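Local coordinates for putative peptide ABC-transport system periplasmic peptide-binding protein (Campylobacter jejuni, PDB 4OEU) that probably serves as the periplasmic solute-binding component of an ABC transport system, and here holds a nickel ion chelated by a free histidine, at residues 234-239 with 476-481; 241-246 with 380-385; 336-341 with 367-372; 398-403 with 415-420. All coordinates share one frame; numbering follows the deposited sequence.

Contact 1 of 4, residues 234-239 with 476-481. With NI (nickel (II) ion), chain C; HIS (histidine), chain D.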
# COMPACT_ATOMS: atom_id res chain seq x y z
N LEU A 234 -15.31 -0.15 14.63
CA LEU A 234 -15.31 1.01 13.73
C LEU A 234 -15.09 0.61 12.28
O LEU A 234 -14.04 0.09 11.93
CB LEU A 234 -14.22 2.02 14.14
CG LEU A 234 -14.39 2.73 15.47
CD1 LEU A 234 -13.16 3.57 15.77
CD2 LEU A 234 -15.64 3.58 15.47
N ARG A 235 -16.10 0.85 11.45
CA ARG A 235 -15.98 0.59 10.02
C ARG A 235 -15.16 1.70 9.36
O ARG A 235 -15.39 2.88 9.61
CB ARG A 235 -17.36 0.47 9.39
CG ARG A 235 -17.35 0.02 7.94
CD ARG A 235 -18.77 -0.24 7.44
NE ARG A 235 -18.77 -0.68 6.05
CZ ARG A 235 -19.83 -1.21 5.44
NH1 ARG A 235 -19.75 -1.58 4.17
NH2 ARG A 235 -20.97 -1.37 6.11
N GLU A 236 -14.19 1.31 8.54
CA GLU A 236 -13.35 2.29 7.84
C GLU A 236 -13.35 2.07 6.33
O GLU A 236 -13.25 0.93 5.87
CB GLU A 236 -11.91 2.21 8.37
CG GLU A 236 -11.78 2.30 9.88
CD GLU A 236 -10.67 3.24 10.33
OE1 GLU A 236 -10.05 2.98 11.38
OE2 GLU A 236 -10.42 4.23 9.61
N LYS A 237 -13.47 3.16 5.57
CA LYS A 237 -13.30 3.09 4.12
C LYS A 237 -11.81 2.99 3.76
O LYS A 237 -10.95 3.38 4.55
CB LYS A 237 -13.89 4.33 3.43
CG LYS A 237 -15.40 4.43 3.48
CD LYS A 237 -15.85 5.73 2.82
CE LYS A 237 -17.27 6.12 3.21
NZ LYS A 237 -17.26 7.26 4.17
N SER A 238 -11.52 2.47 2.57
CA SER A 238 -10.14 2.34 2.12
C SER A 238 -10.00 2.43 0.60
O SER A 238 -10.98 2.30 -0.14
CB SER A 238 -9.53 1.02 2.59
OG SER A 238 -9.71 0.00 1.63
N ALA A 239 -8.78 2.70 0.15
CA ALA A 239 -8.43 2.66 -1.26
C ALA A 239 -7.89 1.28 -1.64
O ALA A 239 -7.45 1.05 -2.77
CB ALA A 239 -7.40 3.73 -1.57
N ARG A 476 -10.28 7.40 9.11
CA ARG A 476 -10.04 8.12 7.87
C ARG A 476 -9.85 7.10 6.76
O ARG A 476 -9.82 5.90 7.02
CB ARG A 476 -8.81 9.04 7.97
CG ARG A 476 -7.46 8.36 7.78
CD ARG A 476 -6.33 9.33 8.07
NE ARG A 476 -5.02 8.78 7.71
CZ ARG A 476 -3.88 9.46 7.75
NH1 ARG A 476 -2.75 8.88 7.41
NH2 ARG A 476 -3.88 10.73 8.12
N THR A 477 -9.74 7.57 5.52
CA THR A 477 -9.54 6.68 4.39
C THR A 477 -8.24 5.90 4.54
O THR A 477 -7.15 6.49 4.57
CB THR A 477 -9.53 7.46 3.07
OG1 THR A 477 -10.74 8.21 2.94
CG2 THR A 477 -9.39 6.50 1.89
N LEU A 478 -8.35 4.58 4.64
CA LEU A 478 -7.18 3.74 4.87
C LEU A 478 -6.50 3.39 3.56
O LEU A 478 -7.08 3.54 2.48
CB LEU A 478 -7.58 2.47 5.62
CG LEU A 478 -8.25 2.64 6.99
CD1 LEU A 478 -8.48 1.30 7.68
CD2 LEU A 478 -7.43 3.56 7.87
N GLY A 479 -5.25 2.94 3.65
CA GLY A 479 -4.53 2.44 2.49
C GLY A 479 -4.53 0.92 2.44
O GLY A 479 -5.29 0.26 3.15
N HIS A 480 -3.65 0.38 1.60
CA HIS A 480 -3.49 -1.06 1.40
C HIS A 480 -3.20 -1.79 2.72
O HIS A 480 -2.39 -1.32 3.53
CB HIS A 480 -2.37 -1.27 0.37
CG HIS A 480 -2.04 -2.70 0.10
ND1 HIS A 480 -3.00 -3.65 -0.18
CD2 HIS A 480 -0.84 -3.33 0.01
CE1 HIS A 480 -2.41 -4.81 -0.39
NE2 HIS A 480 -1.11 -4.65 -0.29
N HIS A 481 -3.88 -2.91 2.94
CA HIS A 481 -3.83 -3.70 4.19
C HIS A 481 -4.40 -2.94 5.39
O HIS A 481 -4.26 -3.38 6.53
CB HIS A 481 -2.40 -4.14 4.54
CG HIS A 481 -1.80 -5.12 3.59
ND1 HIS A 481 -2.21 -6.43 3.51
CD2 HIS A 481 -0.80 -4.98 2.69
CE1 HIS A 481 -1.49 -7.06 2.59
NE2 HIS A 481 -0.63 -6.19 2.08
NI NI C . 0.40 -6.01 0.14
N HIS D . 0.95 -5.69 -1.69
CA HIS D . 0.79 -6.94 -2.43
C HIS D . -0.46 -7.68 -1.97
O HIS D . -1.01 -7.35 -0.93
CB HIS D . 2.01 -7.84 -2.23
CG HIS D . 2.17 -8.34 -0.83
ND1 HIS D . 1.79 -7.59 0.28
CD2 HIS D . 2.67 -9.49 -0.33
CE1 HIS D . 2.05 -8.27 1.38
NE2 HIS D . 2.58 -9.43 1.04
OXT HIS D . -0.91 -8.65 -2.59
O HOH W 1 -12.61 5.71 7.23
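Leu-478 and the backbone of 237-239 are joined by two straight hydrogen bonds: Leu-478 N gives its proton to Lys-237 O at 2.9 Å and 176°, and Ala-239 N donates to Leu-478 O at 3.0 Å. Together they form a single beta bridge between Ser-238 and Leu-478, whose CA atoms are 4.3 Å apart. In this periplasmic binding-protein fold the bridge ties the chain at residues 237-239 to the loop that carries two nickel ligands.

A third bond uses a side chain. Arg-476 N reaches Glu-236 OE2 at 3.2 Å, meeting that oxygen nearly along its C-O bond. OE2 also lies close to Arg-476 O, a second acceptor, which may favour protonation of the carboxylate, though the N-H bond to OE2 works against it. A water accepts from Lys-237 N and gives a weak bond to Arg-476 O, closing the same end of the contact.

Packing follows from the Glu-236 bend: CG stands beside the backbone N and the chain kinks at chi2 (-135°), and the side chain crosses that of Leu-478 at about a right angle. Leu-478 CD1 rests on Glu-236 CB at 3.6 Å, while CD2 approaches the carboxylate. Ser-238 OG turns elsewhere, to Leu-460 O and Asp-240 N.

Beyond the bridge, Asp-240 accepts from His-480 ND1 and His-26 completes the metal site. The nickel ion is bound by His-480 NE2 at 2.1 Å and His-481 NE2 at 2.2 Å, and the free histidine chelates it through N, O and ND1.

Contact 2 of 4, residues 241-246 with 380-385. With HIS (histidine), chain D.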
# COMPACT_ATOMS: atom_id res chain seq x y z
N TYR A 241 -7.76 -2.35 -2.91
CA TYR A 241 -8.54 -3.25 -3.75
C TYR A 241 -7.89 -4.64 -3.83
O TYR A 241 -6.68 -4.79 -3.63
CB TYR A 241 -8.71 -2.67 -5.15
CG TYR A 241 -7.42 -2.48 -5.91
CD1 TYR A 241 -6.88 -3.52 -6.66
CD2 TYR A 241 -6.75 -1.27 -5.91
CE1 TYR A 241 -5.71 -3.36 -7.36
CE2 TYR A 241 -5.58 -1.09 -6.61
CZ TYR A 241 -5.06 -2.15 -7.33
OH TYR A 241 -3.89 -2.00 -8.04
N ARG A 242 -8.70 -5.65 -4.14
CA ARG A 242 -8.18 -6.98 -4.40
C ARG A 242 -8.34 -7.26 -5.88
O ARG A 242 -9.27 -6.76 -6.52
CB ARG A 242 -8.90 -8.05 -3.56
CG ARG A 242 -8.68 -7.92 -2.06
CD ARG A 242 -7.29 -8.39 -1.65
NE ARG A 242 -6.94 -7.93 -0.31
CZ ARG A 242 -6.48 -6.71 -0.05
NH1 ARG A 242 -6.30 -5.85 -1.04
NH2 ARG A 242 -6.19 -6.35 1.20
N ALA A 243 -7.43 -8.06 -6.42
CA ALA A 243 -7.45 -8.37 -7.84
C ALA A 243 -6.68 -9.66 -8.10
O ALA A 243 -5.99 -10.17 -7.22
CB ALA A 243 -6.86 -7.22 -8.66
N LEU A 244 -6.83 -10.19 -9.31
CA LEU A 244 -6.00 -11.29 -9.76
C LEU A 244 -4.86 -10.76 -10.61
O LEU A 244 -5.09 -10.18 -11.68
CB LEU A 244 -6.81 -12.32 -10.56
CG LEU A 244 -5.97 -13.49 -11.07
CD1 LEU A 244 -5.45 -14.32 -9.89
CD2 LEU A 244 -6.76 -14.37 -12.03
N MET A 245 -3.62 -10.95 -10.15
CA MET A 245 -2.46 -10.52 -10.91
C MET A 245 -2.10 -11.56 -11.96
O MET A 245 -1.76 -12.70 -11.62
CB MET A 245 -1.26 -10.29 -9.98
CG MET A 245 0.06 -10.02 -10.71
SD MET A 245 1.52 -10.57 -9.78
CE MET A 245 1.62 -12.27 -10.33
N PHE A 246 -2.17 -11.19 -13.23
CA PHE A 246 -1.67 -12.06 -14.27
C PHE A 246 -0.15 -12.01 -14.29
O PHE A 246 0.43 -10.93 -14.18
CB PHE A 246 -2.22 -11.66 -15.64
CG PHE A 246 -3.71 -11.78 -15.76
CD1 PHE A 246 -4.34 -13.00 -15.56
CD2 PHE A 246 -4.48 -10.68 -16.09
CE1 PHE A 246 -5.71 -13.12 -15.67
CE2 PHE A 246 -5.86 -10.79 -16.22
CZ PHE A 246 -6.47 -12.01 -16.01
N PHE A 380 -1.79 -14.52 -9.17
CA PHE A 380 -1.69 -14.24 -7.74
C PHE A 380 -2.81 -13.33 -7.28
O PHE A 380 -3.11 -12.32 -7.92
CB PHE A 380 -0.32 -13.62 -7.44
CG PHE A 380 -0.12 -13.17 -6.01
CD1 PHE A 380 0.00 -14.10 -4.98
CD2 PHE A 380 0.03 -11.82 -5.71
CE1 PHE A 380 0.22 -13.68 -3.67
CE2 PHE A 380 0.25 -11.40 -4.40
CZ PHE A 380 0.34 -12.33 -3.38
N LEU A 381 -3.46 -13.70 -6.19
CA LEU A 381 -4.49 -12.83 -5.67
C LEU A 381 -3.85 -11.67 -4.90
O LEU A 381 -3.49 -11.79 -3.72
CB LEU A 381 -5.45 -13.60 -4.79
CG LEU A 381 -6.81 -12.93 -5.00
CD1 LEU A 381 -7.38 -13.27 -6.38
CD2 LEU A 381 -7.71 -13.39 -3.94
N ILE A 382 -3.75 -10.55 -5.60
CA ILE A 382 -2.94 -9.42 -5.17
C ILE A 382 -3.81 -8.32 -4.59
O ILE A 382 -5.05 -8.38 -4.68
CB ILE A 382 -2.13 -8.87 -6.36
CG1 ILE A 382 -0.88 -8.11 -5.88
CG2 ILE A 382 -3.00 -8.00 -7.24
CD1 ILE A 382 0.17 -7.96 -6.95
N GLY A 383 -3.16 -7.35 -3.96
CA GLY A 383 -3.82 -6.16 -3.46
C GLY A 383 -2.91 -4.94 -3.47
O GLY A 383 -1.69 -5.06 -3.29
N TRP A 384 -3.50 -3.77 -3.70
CA TRP A 384 -2.80 -2.48 -3.64
C TRP A 384 -3.80 -1.38 -3.32
O TRP A 384 -5.01 -1.62 -3.28
CB TRP A 384 -2.12 -2.15 -4.97
CG TRP A 384 -0.99 -3.04 -5.38
CD1 TRP A 384 -0.99 -3.94 -6.40
CD2 TRP A 384 0.31 -3.10 -4.79
NE1 TRP A 384 0.23 -4.56 -6.49
CE2 TRP A 384 1.05 -4.07 -5.51
CE3 TRP A 384 0.93 -2.44 -3.73
CZ2 TRP A 384 2.37 -4.40 -5.20
CZ3 TRP A 384 2.25 -2.76 -3.42
CH2 TRP A 384 2.95 -3.73 -4.15
N GLY A 385 -3.30 -0.16 -3.12
CA GLY A 385 -4.19 0.98 -3.01
C GLY A 385 -3.73 2.03 -2.02
O GLY A 385 -3.41 1.72 -0.87
N HIS D . 0.95 -5.69 -1.69
CA HIS D . 0.79 -6.94 -2.43
C HIS D . -0.46 -7.68 -1.97
O HIS D . -1.01 -7.35 -0.93
CB HIS D . 2.01 -7.84 -2.23
CG HIS D . 2.17 -8.34 -0.83
ND1 HIS D . 1.79 -7.59 0.28
CD2 HIS D . 2.67 -9.49 -0.33
CE1 HIS D . 2.05 -8.27 1.38
NE2 HIS D . 2.58 -9.43 1.04
OXT HIS D . -0.91 -8.65 -2.59
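Tyr-241 and Trp-384 face each other at one end of an antiparallel strand pair, and their side chains lean across one another at a slant. Tyr-241 CG sits between its backbone N and carbonyl carbon (chi1 63°), which folds the ring back over the partner strand: Trp-384 O lies over one ring face, and Tyr-241 OH is 3.5 Å from Trp-384 CB. The indole leads away from Tyr-241 and offers a face to the free histidine, whose N is 3.6 Å from Trp-384 CZ3.

The same sheet face carries Ala-243, Ile-382, Met-245 and Phe-380. Met-245 bends at chi3 (87°), which brings CE against Phe-380 CB at 3.7 Å, and Ile-382 CG2 touches both Ala-243 CB and Met-245 CB. On the other face Leu-244 CD1 meets Leu-381 CD1 at 4.1 Å. Here too Arg-242 NH1 passes 3.5 Å from Gly-383 CA; the absence of a side chain at Gly-383 lets the guanidinium lie this close, and its NH2 pairs with Asp-240.

Three hydrogen-bonded pairs hold the register. Tyr-241 N to Trp-384 O is nearly straight at 170°, whereas the return bond from Trp-384 N is weak; Met-245 N to Phe-380 O is the shortest at 2.7 Å. Gly-383 N, in a non-hydrogen-bonded pair and so turned outward from strand 241-246, instead binds the ligand carboxylate atom OXT at 2.9 Å.

Strand 454-467 flanks 241-246 on its other edge, strand 329-338 runs beside 379-384, and helix 342-357 packs on the face of Arg-242 and Leu-381.

Contact 3 of 4, residues 336-341 with 367-372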
# COMPACT_ATOMS: atom_id res chain seq x y z
N TRP A 336 -2.47 -18.52 -6.97
CA TRP A 336 -1.87 -18.52 -5.64
C TRP A 336 -2.52 -17.49 -4.73
O TRP A 336 -2.80 -16.36 -5.13
CB TRP A 336 -0.37 -18.27 -5.74
CG TRP A 336 0.39 -19.43 -6.27
CD1 TRP A 336 0.31 -19.96 -7.52
CD2 TRP A 336 1.39 -20.19 -5.58
NE1 TRP A 336 1.17 -21.02 -7.64
CE2 TRP A 336 1.85 -21.18 -6.46
CE3 TRP A 336 1.93 -20.13 -4.29
CZ2 TRP A 336 2.83 -22.11 -6.11
CZ3 TRP A 336 2.91 -21.06 -3.94
CH2 TRP A 336 3.35 -22.03 -4.84
N ALA A 337 -2.77 -17.91 -3.49
CA ALA A 337 -3.32 -17.01 -2.50
C ALA A 337 -2.61 -17.21 -1.17
O ALA A 337 -2.18 -18.32 -0.84
CB ALA A 337 -4.81 -17.24 -2.34
N MET A 338 -2.52 -16.13 -0.40
CA MET A 338 -1.94 -16.18 0.93
C MET A 338 -2.93 -16.87 1.86
O MET A 338 -4.02 -16.37 2.11
CB MET A 338 -1.57 -14.78 1.42
CG MET A 338 -0.56 -14.08 0.51
SD MET A 338 -0.14 -12.39 0.99
CE MET A 338 -1.72 -11.82 1.60
N SER A 339 -2.54 -18.05 2.34
CA SER A 339 -3.44 -18.90 3.11
C SER A 339 -3.82 -18.27 4.45
O SER A 339 -4.80 -18.67 5.08
CB SER A 339 -2.80 -20.27 3.34
OG SER A 339 -1.58 -20.16 4.05
N ASN A 340 -3.03 -17.29 4.88
CA ASN A 340 -3.33 -16.57 6.11
C ASN A 340 -4.44 -15.52 5.94
O ASN A 340 -4.89 -14.93 6.91
CB ASN A 340 -2.07 -15.90 6.65
CG ASN A 340 -1.39 -15.02 5.63
OD1 ASN A 340 -0.74 -15.51 4.71
ND2 ASN A 340 -1.55 -13.72 5.78
N ASP A 341 -4.86 -15.29 4.70
CA ASP A 341 -5.90 -14.30 4.41
C ASP A 341 -7.12 -14.98 3.81
O ASP A 341 -7.16 -15.27 2.62
CB ASP A 341 -5.37 -13.22 3.45
CG ASP A 341 -6.32 -12.04 3.32
OD1 ASP A 341 -7.55 -12.21 3.49
OD2 ASP A 341 -5.83 -10.92 3.01
N LYS A 367 -0.68 -20.85 0.19
CA LYS A 367 0.49 -20.95 1.06
C LYS A 367 0.61 -19.66 1.88
O LYS A 367 0.16 -18.60 1.44
CB LYS A 367 1.77 -21.20 0.24
CG LYS A 367 1.89 -22.60 -0.37
CD LYS A 367 3.31 -22.87 -0.88
CE LYS A 367 3.34 -23.97 -1.95
NZ LYS A 367 2.99 -25.34 -1.45
N PRO A 368 1.24 -19.75 3.07
CA PRO A 368 1.41 -18.57 3.93
C PRO A 368 2.18 -17.43 3.26
O PRO A 368 3.09 -17.69 2.46
CB PRO A 368 2.19 -19.12 5.13
CG PRO A 368 1.88 -20.59 5.14
CD PRO A 368 1.74 -20.98 3.70
N ALA A 369 1.82 -16.19 3.57
CA ALA A 369 2.55 -15.03 3.06
C ALA A 369 4.02 -15.13 3.47
O ALA A 369 4.33 -15.49 4.61
CB ALA A 369 1.93 -13.73 3.57
N GLY A 370 4.91 -14.86 2.52
CA GLY A 370 6.34 -14.95 2.77
C GLY A 370 6.95 -16.31 2.47
O GLY A 370 8.18 -16.43 2.45
N SER A 371 6.13 -17.33 2.24
CA SER A 371 6.65 -18.67 1.95
C SER A 371 6.95 -18.92 0.47
O SER A 371 7.51 -19.96 0.11
CB SER A 371 5.68 -19.74 2.46
OG SER A 371 4.35 -19.45 2.06
N PHE A 372 6.57 -17.99 -0.40
CA PHE A 372 6.79 -18.16 -1.83
C PHE A 372 6.96 -16.82 -2.55
O PHE A 372 6.58 -15.77 -2.03
CB PHE A 372 5.64 -18.95 -2.46
CG PHE A 372 4.32 -18.23 -2.40
CD1 PHE A 372 3.88 -17.45 -3.47
CD2 PHE A 372 3.52 -18.32 -1.27
CE1 PHE A 372 2.67 -16.78 -3.41
CE2 PHE A 372 2.30 -17.66 -1.21
CZ PHE A 372 1.88 -16.89 -2.27
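Lys-367 has both backbone polar atoms engaged by the opposite strand end. Its N donates to Ala-337 O at 3.1 Å, nearly in line with that carbonyl, and its O accepts from Ser-339 N at 2.9 Å. The second bond is straight at the hydrogen (164°), yet the donor stands well above the carbonyl plane rather than on a lone pair. Met-338 CA adds a CA-H...O contact to the same oxygen at 3.2 Å, giving Lys-367 O two close donors. Ala-369 N is satisfied by a side chain: Asn-340 OD1 accepts it at 2.9 Å, with the donor tilted from the amide plane. Asn-340 CG lies between its own backbone N and carbonyl carbon (chi1 54°), a setting that swings the amide toward the 368-371 turn. Ser-339 OG is close to Pro-368 N, which has no proton to give.

The two backbone bonds of Lys-367 make one parallel bridge with Met-338, where strands 329-338 and 361-367 end side by side after a beta-alpha-beta crossover through helix 342-357. Each strand leaves through a turn, type I at 338-341 and type II at 368-371. Asp-341 N closes the first turn on Met-338 O; Asp-341 is also the helix N-cap, its OD1 taking a weak bond from Leu-343 N, while OD2 pairs with Arg-344.

Apolar contacts fill both flanks. Trp-336 CE3 lies over the centre of the Phe-372 ring, 3.4 Å from CD1, with the two planes oblique at 46°. Lys-367 CE touches Trp-336 CH2 at 3.5 Å, while Trp-336 NE1 donates to Glu-334. Met-338 SD meets Ala-369 CB at 3.6 Å.

Contact 4 of 4, residues 398-403 with 415-420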
# COMPACT_ATOMS: atom_id res chain seq x y z
N PHE A 398 2.60 -0.60 -12.07
CA PHE A 398 2.23 -0.84 -13.47
C PHE A 398 3.25 -0.40 -14.53
O PHE A 398 3.23 -0.91 -15.65
CB PHE A 398 0.91 -0.15 -13.77
CG PHE A 398 -0.21 -0.58 -12.89
CD1 PHE A 398 -0.83 -1.81 -13.08
CD2 PHE A 398 -0.64 0.23 -11.85
CE1 PHE A 398 -1.88 -2.22 -12.25
CE2 PHE A 398 -1.69 -0.17 -11.02
CZ PHE A 398 -2.31 -1.39 -11.22
N GLU A 399 4.12 0.54 -14.19
CA GLU A 399 5.08 1.07 -15.16
C GLU A 399 6.17 0.03 -15.45
O GLU A 399 6.62 -0.67 -14.54
CB GLU A 399 5.68 2.38 -14.66
CG GLU A 399 6.21 3.29 -15.75
CD GLU A 399 7.68 3.08 -15.98
OE1 GLU A 399 8.29 2.27 -15.24
OE2 GLU A 399 8.24 3.73 -16.89
N SER A 400 6.57 -0.07 -16.71
CA SER A 400 7.39 -1.20 -17.16
C SER A 400 8.79 -1.22 -16.56
O SER A 400 9.36 -2.29 -16.33
CB SER A 400 7.47 -1.20 -18.70
OG SER A 400 8.26 -0.13 -19.16
N SER A 401 9.37 -0.05 -16.29
CA SER A 401 10.69 -0.01 -15.66
C SER A 401 10.64 -0.53 -14.22
O SER A 401 11.67 -0.68 -13.57
CB SER A 401 11.28 1.40 -15.69
OG SER A 401 10.66 2.22 -14.72
N GLN A 402 9.43 -0.75 -13.70
CA GLN A 402 9.28 -1.22 -12.32
C GLN A 402 9.04 -2.73 -12.23
O GLN A 402 8.64 -3.25 -11.17
CB GLN A 402 8.15 -0.47 -11.62
CG GLN A 402 8.32 1.04 -11.67
CD GLN A 402 9.54 1.51 -10.91
OE1 GLN A 402 9.64 1.32 -9.70
NE2 GLN A 402 10.47 2.15 -11.62
N ASP A 403 9.25 -3.43 -13.34
CA ASP A 403 9.22 -4.90 -13.37
C ASP A 403 10.17 -5.45 -12.30
O ASP A 403 11.36 -5.16 -12.33
CB ASP A 403 9.61 -5.37 -14.78
CG ASP A 403 9.51 -6.87 -14.95
OD1 ASP A 403 9.81 -7.63 -14.00
OD2 ASP A 403 9.14 -7.29 -16.06
N HIS A 415 5.17 -8.54 -14.20
CA HIS A 415 6.05 -8.25 -15.34
C HIS A 415 5.26 -7.67 -16.51
O HIS A 415 5.46 -8.04 -17.67
CB HIS A 415 6.80 -9.52 -15.76
CG HIS A 415 7.24 -10.36 -14.59
ND1 HIS A 415 8.29 -10.01 -13.77
CD2 HIS A 415 6.75 -11.52 -14.09
CE1 HIS A 415 8.44 -10.92 -12.82
NE2 HIS A 415 7.52 -11.84 -12.99
N TYR A 416 4.36 -6.75 -16.19
CA TYR A 416 3.49 -6.08 -17.16
C TYR A 416 4.21 -4.95 -17.90
O TYR A 416 4.86 -4.11 -17.27
CB TYR A 416 2.26 -5.55 -16.42
CG TYR A 416 1.24 -4.79 -17.23
CD1 TYR A 416 0.44 -5.43 -18.16
CD2 TYR A 416 1.05 -3.43 -17.03
CE1 TYR A 416 -0.52 -4.73 -18.88
CE2 TYR A 416 0.11 -2.73 -17.74
CZ TYR A 416 -0.67 -3.37 -18.66
OH TYR A 416 -1.60 -2.65 -19.36
N HIS A 417 4.08 -4.93 -19.22
CA HIS A 417 4.76 -3.95 -20.07
C HIS A 417 3.78 -3.38 -21.10
O HIS A 417 3.44 -4.05 -22.09
CB HIS A 417 5.95 -4.59 -20.80
CG HIS A 417 7.13 -4.88 -19.92
ND1 HIS A 417 8.40 -4.42 -20.21
CD2 HIS A 417 7.24 -5.58 -18.77
CE1 HIS A 417 9.24 -4.82 -19.28
NE2 HIS A 417 8.56 -5.53 -18.39
N ASP A 418 3.32 -2.16 -20.86
CA ASP A 418 2.42 -1.49 -21.79
C ASP A 418 2.91 -0.07 -22.06
O ASP A 418 3.08 0.72 -21.12
CB ASP A 418 0.98 -1.48 -21.25
CG ASP A 418 -0.02 -0.90 -22.24
OD1 ASP A 418 -0.70 -1.68 -22.93
OD2 ASP A 418 -0.14 0.35 -22.31
N LYS A 419 3.14 0.24 -23.33
CA LYS A 419 3.73 1.53 -23.70
C LYS A 419 2.82 2.71 -23.35
O LYS A 419 3.30 3.78 -22.95
CB LYS A 419 4.04 1.53 -25.20
CG LYS A 419 4.67 2.82 -25.70
CD LYS A 419 4.27 3.09 -27.14
CE LYS A 419 2.75 3.19 -27.28
NZ LYS A 419 2.31 3.54 -28.66
N LYS A 420 1.51 2.51 -23.50
CA LYS A 420 0.54 3.56 -23.22
C LYS A 420 0.41 3.83 -21.72
O LYS A 420 0.24 4.97 -21.30
CB LYS A 420 -0.82 3.18 -23.82
CG LYS A 420 -0.85 3.24 -25.34
CD LYS A 420 -1.97 2.39 -25.92
CE LYS A 420 -3.34 2.93 -25.55
NZ LYS A 420 -4.42 1.91 -25.70
O HOH W 2 3.83 -0.82 -18.47
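One carboxylate, that of Asp-403, holds two histidines, each by a different oxygen. His-415 ND1 donates to Asp-403 OD1 at 2.8 Å in a nearly straight bond, arriving on the syn side but 32° out of the carboxylate plane; OD1 also accepts from Ala-405 N. His-417 NE2 reaches Asp-403 OD2 at 3.0 Å on its anti lone pair. Both oxygens lie near the planes of their imidazoles, and the ring of His-417 is turned more steeply to the carboxylate (69°) than that of His-415. With CG opposite the backbone N, the carboxylate is carried toward the two histidines.

Ser-400 CB sits over a face of the His-417 ring, 3.9 Å from its centroid, in a CH-pi contact, while Ser-400 OG bonds to Asp-422. Phe-398 O meets the edge of the Tyr-416 ring at CD2 (3.6 Å), and a water links that oxygen to Asp-418 N. The contact thus joins the loop after helix 395-398 to the approach of helix 419-429, where Asp-418 is the N-cap.

With ND1 donating to a carboxylate and NE2 to the carbonyl of Ser-375, the pattern is consistent with a doubly protonated, cationic His-415, which Asp-403 would probably favour.

Overall arrangement
Contacts 1, 2 and 3 all reach one mixed sheet, and contacts 1 and 2 both touch the free histidine that chelates nickel. Their centres are about 17 Å apart, but His-480 CE1 comes within 3.0 Å of Gly-383 O, so metal ligand and carboxylate-binding strand abut. Contact 3 is about 13 Å from contact 2, centre to centre; strands 329-338 and 379-384 are neighbours, with Leu-381 N probably bonded to Trp-336 O at 2.9 Å. Met-338 also touches the bound histidine. Contact 4 is more remote: the Phe-398 side chain is about 11 Å from that ligand, yet its CZ packs 3.6 Å from Tyr-241 OH of contact 2.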